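Local structure of GH3 beta-N-acetylglucosaminidase (Paenibacillaceae, 6K5J) at residues T97-N102 and H119-E124; M103-A108 and E366-K371; E283-A288 and D310-A315. The protein hydrolyses terminal beta-linked N-acetylglucosamine residues as a beta-N-acetylglucosaminidase of glycoside hydrolase family 3. All coordinates share one frame; numbering follows the deposited sequence.

Following the chain from its N terminus, contact 1 closes first: the loop 97-102, which comes after strand 79-81 of the TIM-barrel-like family 3 domain, meets helix 111-127 at residues 119-124. Contact 2 opens between those two segments, at 103-108, and closes only at 366-371, so contacts 1 and 2 cross along the chain. Contact 2 joins the barrel domain to helix 359-372, and Pro100 of contact 1 packs on the same helix, its CG against Ser369 and Ile368. Contact 3, between 283-288 and 310-315, is nested within the long loop closed by contact 2. It ties helix 281-291 to helix 302-317 on the opposite side of the chain's centre from contact 2.

Contact 1. Residues T97-N102 and H119-E124; sequences TVVPGN and HIIGSE
Thr97 and Glu124 meet at about a right angle where an extended loop of the TIM-barrel-like domain runs past helix 111-127. The carboxylate grips the threonine twice. Glu124 OE1 accepts the backbone N-H of Thr97 through its syn lone pair, with N and OE1 2.9 Å apart and an N-H...O angle of 154°. Glu124 OE2 takes the hydroxyl OG1 of Thr97 at 2.6 Å, again on the syn side. Threonine suits this fork because OG1 stands beside its own backbone N (chi1 -52°), presenting two donors together. A water bridges Thr97 O and Glu124 OE1, and Lys361 forms a salt bridge to OE2, which would favour a charged carboxylate. An alanine in place of Glu124 would probably leave the N-H and hydroxyl of buried Thr97 without these acceptors and Lys361 without this salt-bridge partner. One turn back on the helix, the contact becomes apolar. Ile120 turns CG2 to Thr97 CB, 3.8 Å away, and to Val99, whose CG2 touches both isoleucines. Val99 CG2 lies 3.7 Å from Ile120 CG2, and its other methyl, CG1, rests 3.8 Å from Ile121 CD1.

Contact 2. Residues M103-A108 and E366-K371; sequences MALGAA and ERISEK
Ala108 and Lys371 bring the two helices closest, their CA atoms 4.9 Å apart, while the axes of 103-108 and 366-371 approach to 8.6 Å and cross at 65°. Alanine suits this place because its small side chain lets the backbones come near: Ala108 CA lies 3.5 Å from Lys371 O, a CA-H...O contact with an angle of 150° at the hydrogen. The methyl CB of Ala108 also meets Lys371 CB at 3.8 Å. Of the lysine side chain, CB does the touching; the chain beyond bends at chi3 (85°), and its NZ forms a salt bridge with Asp110. About one turn back toward the N-terminal end of each helix, Leu105 and Ile368 lie across one another at a slant, Leu105 CD2 3.7 Å from Ile368 CG2. Two branched aliphatic side chains pack in this buried spot, with no polar group to satisfy. Helix 102-108 belongs to the family 3 N-terminal, TIM-barrel domain, and the contact joins it to helix 359-372, which leads directly into strand 374-377 of the six-stranded mixed sheet. Leu113 and Ala117 of helix 111-127 extend the apolar patch, while helix 507-517 packs against Glu366, Ser369 and Glu370.

Contact 3. Residues E283-A288 and D310-A315; sequences EGAVQA and DALLAA
Val286 carries the packing between helices 281-291 and 302-317, with both of its methyls turned to the second helix. CG1, anti to the backbone N (chi1 174°), reaches Ala315 CB at 3.8 Å. CG2, anti to the carbonyl carbon, lies chiefly against Ala311 and also borders Ala315 CB: it is 3.4 Å from Ala311 O and 3.8 Å from Ala311 CB. The two alanines, one helical turn apart, thus receive the forked valine, and their short side chains let it come close to the second helix. Val286 and Leu312 have the nearest CA atoms, 5.5 Å apart. Leu312 answers from the other helix. Its CG stands beside its own backbone N (chi1 -74°), and CD2, one of the two methyls on CG, lies 3.7 Å from Ala285 O. The leucine's branch carbon CG faces Ala285 CB at a looser 4.2 Å. Ala285, with only a methyl, leaves room for the longer leucine, and no hydrogen bond joins the two segments. The segment axes pass 8.3 Å apart at a crossing angle of -52°. In sequence the two helices flank strand 296-298, and both pack on it, Ala285 and Leu312 touching Ile296. This is the packing of neighbouring outer helices against the parallel strands of a (beta/alpha) TIM barrel, consistent with the family 3 N-terminal domain.

Contact 1. Residues T97-N102 and H119-E124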
ATOM      1  N   THR A  97     -11.064  -3.048 -10.784  1.00 22.14           N
ATOM      2  CA  THR A  97     -11.847  -3.013  -9.556  1.00 24.20           C
ATOM      3  C   THR A  97     -11.077  -2.272  -8.476  1.00 22.60           C
ATOM      4  O   THR A  97      -9.908  -2.576  -8.228  1.00 21.38           O
ATOM      5  CB  THR A  97     -12.141  -4.436  -9.079  1.00 20.77           C
ATOM      6  OG1 THR A  97     -12.717  -5.189 -10.150  1.00 22.14           O
ATOM      7  CG2 THR A  97     -13.097  -4.440  -7.894  1.00 19.26           C
ATOM      8  N   VAL A  98     -11.736  -1.332  -7.805  1.00 18.15           N
ATOM      9  CA  VAL A  98     -11.158  -0.698  -6.626  1.00 20.40           C
ATOM     10  C   VAL A  98     -11.500  -1.598  -5.442  1.00 24.33           C
ATOM     11  O   VAL A  98     -12.666  -1.749  -5.075  1.00 25.28           O
ATOM     12  CB  VAL A  98     -11.675   0.733  -6.436  1.00 23.63           C
ATOM     13  CG1 VAL A  98     -11.056   1.365  -5.186  1.00 23.82           C
ATOM     14  CG2 VAL A  98     -11.330   1.566  -7.652  1.00 23.94           C
ATOM     15  N   VAL A  99     -10.484  -2.231  -4.873  1.00 16.93           N
ATOM     16  CA  VAL A  99     -10.654  -3.274  -3.871  1.00 20.41           C
ATOM     17  C   VAL A  99     -10.449  -2.636  -2.498  1.00 20.80           C
ATOM     18  O   VAL A  99      -9.592  -1.755  -2.367  1.00 23.60           O
ATOM     19  CB  VAL A  99      -9.663  -4.414  -4.159  1.00 24.65           C
ATOM     20  CG1 VAL A  99      -9.504  -5.327  -2.994  1.00 23.19           C
ATOM     21  CG2 VAL A  99     -10.104  -5.178  -5.427  1.00 21.26           C
ATOM     22  N   PRO A 100     -11.191  -3.038  -1.462  1.00 21.86           N
ATOM     23  CA  PRO A 100     -10.932  -2.506  -0.114  1.00 22.14           C
ATOM     24  C   PRO A 100      -9.509  -2.782   0.343  1.00 21.30           C
ATOM     25  O   PRO A 100      -8.908  -3.804  -0.001  1.00 20.76           O
ATOM     26  CB  PRO A 100     -11.937  -3.256   0.763  1.00 20.95           C
ATOM     27  CG  PRO A 100     -13.027  -3.637  -0.162  1.00 28.46           C
ATOM     28  CD  PRO A 100     -12.354  -3.938  -1.473  1.00 23.61           C
ATOM     29  N   GLY A 101      -8.981  -1.858   1.148  1.00 20.87           N
ATOM     30  CA  GLY A 101      -7.618  -1.938   1.619  1.00 18.90           C
ATOM     31  C   GLY A 101      -7.527  -2.646   2.958  1.00 18.40           C
ATOM     32  O   GLY A 101      -8.514  -3.110   3.520  1.00 16.97           O
ATOM     33  N   ASN A 102      -6.304  -2.696   3.481  1.00 17.19           N
ATOM     34  CA  ASN A 102      -6.002  -3.630   4.561  1.00 18.52           C
ATOM     35  C   ASN A 102      -6.823  -3.339   5.810  1.00 16.36           C
ATOM     36  O   ASN A 102      -7.469  -4.238   6.354  1.00 16.21           O
ATOM     37  CB  ASN A 102      -4.504  -3.615   4.864  1.00 19.03           C
ATOM     38  CG  ASN A 102      -3.724  -4.499   3.916  1.00 19.11           C
ATOM     39  OD1 ASN A 102      -4.227  -4.883   2.848  1.00 20.40           O
ATOM     40  ND2 ASN A 102      -2.504  -4.846   4.304  1.00 17.39           N
ATOM     41  N   HIS A 119      -7.271 -11.810  -4.551  1.00 18.25           N
ATOM     42  CA  HIS A 119      -7.392 -12.569  -5.794  1.00 20.44           C
ATOM     43  C   HIS A 119      -7.950 -11.706  -6.922  1.00 17.97           C
ATOM     44  O   HIS A 119      -7.554 -11.861  -8.082  1.00 18.29           O
ATOM     45  CB  HIS A 119      -8.261 -13.807  -5.583  1.00 21.67           C
ATOM     46  CG  HIS A 119      -8.230 -14.757  -6.742  1.00 25.39           C
ATOM     47  ND1 HIS A 119      -7.144 -15.564  -7.008  1.00 30.04           N
ATOM     48  CD2 HIS A 119      -9.144 -15.027  -7.703  1.00 25.84           C
ATOM     49  CE1 HIS A 119      -7.395 -16.298  -8.080  1.00 28.17           C
ATOM     50  NE2 HIS A 119      -8.599 -15.989  -8.524  1.00 26.77           N
ATOM     51  N   ILE A 120      -8.869 -10.794  -6.613  1.00 19.49           N
ATOM     52  CA  ILE A 120      -9.326  -9.853  -7.634  1.00 18.91           C
ATOM     53  C   ILE A 120      -8.169  -8.975  -8.096  1.00 20.06           C
ATOM     54  O   ILE A 120      -7.931  -8.817  -9.300  1.00 19.08           O
ATOM     55  CB  ILE A 120     -10.492  -8.999  -7.111  1.00 20.52           C
ATOM     56  CG1 ILE A 120     -11.774  -9.825  -7.016  1.00 18.37           C
ATOM     57  CG2 ILE A 120     -10.704  -7.799  -8.030  1.00 20.94           C
ATOM     58  CD1 ILE A 120     -12.883  -9.088  -6.261  1.00 20.68           C
ATOM     59  N   ILE A 121      -7.445  -8.372  -7.144  1.00 15.97           N
ATOM     60  CA  ILE A 121      -6.292  -7.547  -7.520  1.00 17.61           C
ATOM     61  C   ILE A 121      -5.328  -8.348  -8.387  1.00 18.35           C
ATOM     62  O   ILE A 121      -4.863  -7.878  -9.434  1.00 17.75           O
ATOM     63  CB  ILE A 121      -5.571  -7.003  -6.272  1.00 18.27           C
ATOM     64  CG1 ILE A 121      -6.404  -5.916  -5.575  1.00 17.25           C
ATOM     65  CG2 ILE A 121      -4.187  -6.435  -6.671  1.00 19.76           C
ATOM     66  CD1 ILE A 121      -5.877  -5.551  -4.157  1.00 21.17           C
ATOM     67  N   GLY A 122      -4.988  -9.559  -7.942  1.00 18.38           N
ATOM     68  CA  GLY A 122      -3.977 -10.335  -8.643  1.00 18.38           C
ATOM     69  C   GLY A 122      -4.439 -10.809 -10.008  1.00 17.23           C
ATOM     70  O   GLY A 122      -3.652 -10.861 -10.957  1.00 16.23           O
ATOM     71  N   SER A 123      -5.717 -11.176 -10.121  1.00 19.11           N
ATOM     72  CA  SER A 123      -6.263 -11.596 -11.409  1.00 20.18           C
ATOM     73  C   SER A 123      -6.192 -10.464 -12.412  1.00 22.16           C
ATOM     74  O   SER A 123      -5.832 -10.667 -13.577  1.00 20.68           O
ATOM     75  CB  SER A 123      -7.721 -12.037 -11.248  1.00 21.23           C
ATOM     76  OG  SER A 123      -7.778 -13.304 -10.632  1.00 29.58           O
ATOM     77  N   GLU A 124      -6.561  -9.264 -11.976  1.00 20.77           N
ATOM     78  CA  GLU A 124      -6.542  -8.124 -12.875  1.00 19.01           C
ATOM     79  C   GLU A 124      -5.109  -7.708 -13.202  1.00 20.00           C
ATOM     80  O   GLU A 124      -4.804  -7.386 -14.355  1.00 20.61           O
ATOM     81  CB  GLU A 124      -7.365  -6.991 -12.259  1.00 19.57           C
ATOM     82  CG  GLU A 124      -8.826  -7.444 -12.012  1.00 22.69           C
ATOM     83  CD  GLU A 124      -9.766  -6.333 -11.554  1.00 24.21           C
ATOM     84  OE1 GLU A 124      -9.276  -5.278 -11.120  1.00 21.74           O
ATOM     85  OE2 GLU A 124     -11.006  -6.533 -11.607  1.00 24.03           O
TER
HETATM   86  O   HOH W   1      -8.116  -4.505  -8.896  1.00 24.53           O

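Contact 2. Residues M103-A108 and E366-K371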
ATOM      1  N   MET A 103      -6.818  -2.095   6.293  1.00 15.50           N
ATOM      2  CA  MET A 103      -7.501  -1.888   7.565  1.00 17.77           C
ATOM      3  C   MET A 103      -9.017  -1.997   7.411  1.00 18.09           C
ATOM      4  O   MET A 103      -9.698  -2.422   8.348  1.00 16.56           O
ATOM      5  CB  MET A 103      -7.113  -0.552   8.208  1.00 17.04           C
ATOM      6  CG  MET A 103      -7.568  -0.496   9.685  1.00 17.80           C
ATOM      7  SD  MET A 103      -6.850   0.856  10.649  1.00 20.33           S
ATOM      8  CE  MET A 103      -5.157   0.255  10.804  1.00 18.26           C
ATOM      9  N   ALA A 104      -9.559  -1.667   6.235  1.00 17.49           N
ATOM     10  CA  ALA A 104     -10.969  -1.955   5.982  1.00 18.12           C
ATOM     11  C   ALA A 104     -11.238  -3.455   6.072  1.00 16.31           C
ATOM     12  O   ALA A 104     -12.231  -3.888   6.675  1.00 15.52           O
ATOM     13  CB  ALA A 104     -11.378  -1.407   4.611  1.00 15.35           C
ATOM     14  N   LEU A 105     -10.341  -4.269   5.511  1.00 15.78           N
ATOM     15  CA  LEU A 105     -10.498  -5.717   5.608  1.00 17.36           C
ATOM     16  C   LEU A 105     -10.346  -6.193   7.051  1.00 18.92           C
ATOM     17  O   LEU A 105     -11.056  -7.105   7.487  1.00 18.58           O
ATOM     18  CB  LEU A 105      -9.477  -6.419   4.702  1.00 17.07           C
ATOM     19  CG  LEU A 105      -9.750  -6.345   3.189  1.00 16.85           C
ATOM     20  CD1 LEU A 105      -8.486  -6.671   2.375  1.00 20.12           C
ATOM     21  CD2 LEU A 105     -10.896  -7.287   2.811  1.00 19.30           C
ATOM     22  N   GLY A 106      -9.414  -5.594   7.798  1.00 18.72           N
ATOM     23  CA  GLY A 106      -9.236  -5.967   9.197  1.00 14.93           C
ATOM     24  C   GLY A 106     -10.473  -5.712  10.040  1.00 17.23           C
ATOM     25  O   GLY A 106     -10.821  -6.522  10.907  1.00 16.95           O
ATOM     26  N   ALA A 107     -11.159  -4.590   9.794  1.00 16.80           N
ATOM     27  CA  ALA A 107     -12.378  -4.289  10.547  1.00 18.46           C
ATOM     28  C   ALA A 107     -13.511  -5.251  10.217  1.00 19.03           C
ATOM     29  O   ALA A 107     -14.375  -5.499  11.067  1.00 20.46           O
ATOM     30  CB  ALA A 107     -12.838  -2.857  10.282  1.00 17.36           C
ATOM     31  N   ALA A 108     -13.556  -5.774   8.989  1.00 19.08           N
ATOM     32  CA  ALA A 108     -14.538  -6.810   8.671  1.00 19.41           C
ATOM     33  C   ALA A 108     -14.184  -8.142   9.335  1.00 23.86           C
ATOM     34  O   ALA A 108     -15.077  -8.950   9.621  1.00 21.80           O
ATOM     35  CB  ALA A 108     -14.655  -6.971   7.150  1.00 19.19           C
ATOM     36  N   GLU A 366     -18.371  -4.651  -2.683  1.00 17.42           N
ATOM     37  CA  GLU A 366     -19.407  -3.920  -1.954  1.00 19.95           C
ATOM     38  C   GLU A 366     -19.837  -4.678  -0.700  1.00 21.32           C
ATOM     39  O   GLU A 366     -19.996  -4.089   0.377  1.00 19.47           O
ATOM     40  CB  GLU A 366     -20.605  -3.661  -2.872  1.00 21.47           C
ATOM     41  CG  GLU A 366     -20.346  -2.511  -3.850  1.00 22.57           C
ATOM     42  CD  GLU A 366     -21.450  -2.318  -4.865  1.00 27.79           C
ATOM     43  OE1 GLU A 366     -22.389  -3.150  -4.908  1.00 24.66           O
ATOM     44  OE2 GLU A 366     -21.368  -1.323  -5.625  1.00 27.88           O
ATOM     45  N   ARG A 367     -19.994  -5.993  -0.812  1.00 19.90           N
ATOM     46  CA  ARG A 367     -20.394  -6.769   0.353  1.00 22.95           C
ATOM     47  C   ARG A 367     -19.296  -6.806   1.409  1.00 22.26           C
ATOM     48  O   ARG A 367     -19.597  -6.856   2.606  1.00 20.84           O
ATOM     49  CB  ARG A 367     -20.812  -8.167  -0.088  1.00 24.35           C
ATOM     50  CG  ARG A 367     -22.110  -8.126  -0.889  1.00 28.04           C
ATOM     51  CD  ARG A 367     -22.628  -9.520  -1.264  1.00 32.44           C
ATOM     52  NE  ARG A 367     -23.536  -9.382  -2.390  1.00 34.64           N
ATOM     53  CZ  ARG A 367     -23.241  -9.738  -3.633  1.00 33.88           C
ATOM     54  NH1 ARG A 367     -22.065 -10.288  -3.904  1.00 31.93           N
ATOM     55  NH2 ARG A 367     -24.124  -9.541  -4.599  1.00 33.25           N
ATOM     56  N   ILE A 368     -18.027  -6.749   0.995  1.00 20.31           N
ATOM     57  CA  ILE A 368     -16.927  -6.645   1.955  1.00 20.82           C
ATOM     58  C   ILE A 368     -17.034  -5.353   2.757  1.00 22.08           C
ATOM     59  O   ILE A 368     -16.947  -5.356   3.991  1.00 20.04           O
ATOM     60  CB  ILE A 368     -15.570  -6.737   1.229  1.00 21.46           C
ATOM     61  CG1 ILE A 368     -15.389  -8.111   0.573  1.00 25.39           C
ATOM     62  CG2 ILE A 368     -14.427  -6.442   2.177  1.00 23.69           C
ATOM     63  CD1 ILE A 368     -14.073  -8.240  -0.143  1.00 24.65           C
ATOM     64  N   SER A 369     -17.219  -4.222   2.070  1.00 19.08           N
ATOM     65  CA  SER A 369     -17.246  -2.942   2.768  1.00 18.62           C
ATOM     66  C   SER A 369     -18.447  -2.825   3.696  1.00 17.66           C
ATOM     67  O   SER A 369     -18.362  -2.142   4.721  1.00 17.95           O
ATOM     68  CB  SER A 369     -17.250  -1.788   1.758  1.00 20.40           C
ATOM     69  OG  SER A 369     -16.155  -1.884   0.868  1.00 20.53           O
ATOM     70  N   GLU A 370     -19.575  -3.464   3.353  1.00 18.87           N
ATOM     71  CA  GLU A 370     -20.720  -3.471   4.267  1.00 21.12           C
ATOM     72  C   GLU A 370     -20.355  -4.068   5.623  1.00 18.82           C
ATOM     73  O   GLU A 370     -20.926  -3.676   6.646  1.00 20.09           O
ATOM     74  CB  GLU A 370     -21.898  -4.244   3.658  1.00 19.66           C
ATOM     75  CG  GLU A 370     -22.505  -3.585   2.409  1.00 19.99           C
ATOM     76  CD  GLU A 370     -23.712  -4.342   1.855  1.00 25.99           C
ATOM     77  OE1 GLU A 370     -24.228  -5.247   2.542  1.00 23.94           O
ATOM     78  OE2 GLU A 370     -24.139  -4.028   0.726  1.00 26.94           O
ATOM     79  N   LYS A 371     -19.421  -5.025   5.651  1.00 18.42           N
ATOM     80  CA  LYS A 371     -18.999  -5.642   6.904  1.00 19.65           C
ATOM     81  C   LYS A 371     -17.943  -4.831   7.645  1.00 19.21           C
ATOM     82  O   LYS A 371     -17.641  -5.149   8.800  1.00 20.22           O
ATOM     83  CB  LYS A 371     -18.448  -7.057   6.643  1.00 24.06           C
ATOM     84  CG  LYS A 371     -19.502  -8.098   6.281  1.00 24.17           C
ATOM     85  CD  LYS A 371     -18.874  -9.483   6.014  1.00 35.42           C
ATOM     86  CE  LYS A 371     -18.666 -10.290   7.301  1.00 44.67           C
ATOM     87  NZ  LYS A 371     -17.833 -11.532   7.093  1.00 41.59           N
TER
HETATM   88  O   HOH W   2     -17.860  -7.842  10.301  1.00 31.16           O

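Contact 3. Residues E283-A288 and D310-A315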
ATOM      1  N   GLU A 283      26.244   2.823  -2.771  1.00 28.63           N
ATOM      2  CA  GLU A 283      26.796   2.076  -1.651  1.00 31.29           C
ATOM      3  C   GLU A 283      25.699   1.386  -0.849  1.00 30.22           C
ATOM      4  O   GLU A 283      25.934   0.324  -0.267  1.00 23.58           O
ATOM      5  CB  GLU A 283      27.639   3.014  -0.777  1.00 36.26           C
ATOM      6  CG  GLU A 283      28.296   2.368   0.435  1.00 42.94           C
ATOM      7  CD  GLU A 283      29.360   1.323   0.094  1.00 41.31           C
ATOM      8  OE1 GLU A 283      29.516   0.379   0.895  1.00 44.31           O
ATOM      9  OE2 GLU A 283      30.048   1.444  -0.949  1.00 42.51           O
ATOM     10  N   GLY A 284      24.492   1.955  -0.816  1.00 28.03           N
ATOM     11  CA  GLY A 284      23.377   1.226  -0.233  1.00 25.53           C
ATOM     12  C   GLY A 284      23.070  -0.050  -0.993  1.00 21.37           C
ATOM     13  O   GLY A 284      22.779  -1.090  -0.392  1.00 24.69           O
ATOM     14  N   ALA A 285      23.131   0.007  -2.326  1.00 21.37           N
ATOM     15  CA  ALA A 285      22.925  -1.192  -3.136  1.00 23.96           C
ATOM     16  C   ALA A 285      23.917  -2.285  -2.754  1.00 22.34           C
ATOM     17  O   ALA A 285      23.534  -3.437  -2.521  1.00 20.20           O
ATOM     18  CB  ALA A 285      23.059  -0.850  -4.619  1.00 21.76           C
ATOM     19  N   VAL A 286      25.203  -1.935  -2.703  1.00 20.17           N
ATOM     20  CA  VAL A 286      26.241  -2.898  -2.337  1.00 20.36           C
ATOM     21  C   VAL A 286      25.988  -3.437  -0.938  1.00 20.90           C
ATOM     22  O   VAL A 286      26.048  -4.647  -0.697  1.00 21.83           O
ATOM     23  CB  VAL A 286      27.635  -2.246  -2.449  1.00 22.65           C
ATOM     24  CG1 VAL A 286      28.721  -3.191  -1.930  1.00 23.48           C
ATOM     25  CG2 VAL A 286      27.907  -1.837  -3.883  1.00 21.08           C
ATOM     26  N   GLN A 287      25.694  -2.546   0.007  1.00 21.35           N
ATOM     27  CA  GLN A 287      25.507  -2.984   1.383  1.00 23.00           C
ATOM     28  C   GLN A 287      24.254  -3.833   1.546  1.00 22.91           C
ATOM     29  O   GLN A 287      24.225  -4.735   2.394  1.00 19.74           O
ATOM     30  CB  GLN A 287      25.459  -1.777   2.312  1.00 24.45           C
ATOM     31  CG  GLN A 287      26.833  -1.288   2.725  1.00 32.64           C
ATOM     32  CD  GLN A 287      26.771  -0.006   3.514  1.00 34.79           C
ATOM     33  OE1 GLN A 287      27.155   1.058   3.027  1.00 48.11           O
ATOM     34  NE2 GLN A 287      26.283  -0.095   4.739  1.00 33.14           N
ATOM     35  N   ALA A 288      23.216  -3.568   0.744  1.00 21.57           N
ATOM     36  CA  ALA A 288      22.012  -4.396   0.791  1.00 21.46           C
ATOM     37  C   ALA A 288      22.295  -5.825   0.334  1.00 19.64           C
ATOM     38  O   ALA A 288      21.820  -6.787   0.951  1.00 22.22           O
ATOM     39  CB  ALA A 288      20.917  -3.768  -0.071  1.00 21.48           C
ATOM     40  N   ASP A 310      26.278   0.191 -11.389  1.00 24.91           N
ATOM     41  CA  ASP A 310      27.725   0.387 -11.443  1.00 26.18           C
ATOM     42  C   ASP A 310      28.387  -0.010 -10.132  1.00 24.27           C
ATOM     43  O   ASP A 310      29.449  -0.638 -10.132  1.00 25.90           O
ATOM     44  CB  ASP A 310      28.054   1.854 -11.759  1.00 23.93           C
ATOM     45  CG  ASP A 310      27.864   2.205 -13.234  1.00 33.51           C
ATOM     46  OD1 ASP A 310      27.864   1.290 -14.081  1.00 36.14           O
ATOM     47  OD2 ASP A 310      27.717   3.408 -13.538  1.00 38.05           O
ATOM     48  N   ALA A 311      27.786   0.367  -9.003  1.00 21.19           N
ATOM     49  CA  ALA A 311      28.377   0.041  -7.710  1.00 23.60           C
ATOM     50  C   ALA A 311      28.382  -1.464  -7.463  1.00 24.28           C
ATOM     51  O   ALA A 311      29.350  -2.004  -6.910  1.00 20.04           O
ATOM     52  CB  ALA A 311      27.628   0.775  -6.600  1.00 23.53           C
ATOM     53  N   LEU A 312      27.311  -2.160  -7.861  1.00 22.22           N
ATOM     54  CA  LEU A 312      27.255  -3.608  -7.668  1.00 22.29           C
ATOM     55  C   LEU A 312      28.307  -4.310  -8.516  1.00 23.24           C
ATOM     56  O   LEU A 312      29.005  -5.212  -8.038  1.00 23.66           O
ATOM     57  CB  LEU A 312      25.861  -4.142  -8.008  1.00 19.71           C
ATOM     58  CG  LEU A 312      24.779  -3.838  -6.962  1.00 23.10           C
ATOM     59  CD1 LEU A 312      23.390  -4.166  -7.522  1.00 21.64           C
ATOM     60  CD2 LEU A 312      25.047  -4.617  -5.686  1.00 22.99           C
ATOM     61  N   LEU A 313      28.432  -3.905  -9.782  1.00 23.02           N
ATOM     62  CA  LEU A 313      29.460  -4.480 -10.640  1.00 22.57           C
ATOM     63  C   LEU A 313      30.855  -4.213 -10.078  1.00 23.07           C
ATOM     64  O   LEU A 313      31.696  -5.120 -10.019  1.00 23.64           O
ATOM     65  CB  LEU A 313      29.327  -3.922 -12.055  1.00 25.12           C
ATOM     66  CG  LEU A 313      30.273  -4.556 -13.074  1.00 30.35           C
ATOM     67  CD1 LEU A 313      29.939  -6.028 -13.278  1.00 28.73           C
ATOM     68  CD2 LEU A 313      30.232  -3.808 -14.400  1.00 33.80           C
ATOM     69  N   ALA A 314      31.117  -2.975  -9.653  1.00 23.43           N
ATOM     70  CA  ALA A 314      32.439  -2.641  -9.125  1.00 26.83           C
ATOM     71  C   ALA A 314      32.756  -3.443  -7.869  1.00 25.14           C
ATOM     72  O   ALA A 314      33.911  -3.828  -7.643  1.00 24.02           O
ATOM     73  CB  ALA A 314      32.531  -1.141  -8.837  1.00 25.08           C
ATOM     74  N   ALA A 315      31.740  -3.704  -7.041  1.00 22.48           N
ATOM     75  CA  ALA A 315      31.946  -4.475  -5.819  1.00 23.89           C
ATOM     76  C   ALA A 315      32.333  -5.918  -6.126  1.00 23.88           C
ATOM     77  O   ALA A 315      33.160  -6.505  -5.418  1.00 23.44           O
ATOM     78  CB  ALA A 315      30.689  -4.428  -4.951  1.00 21.82           C
TER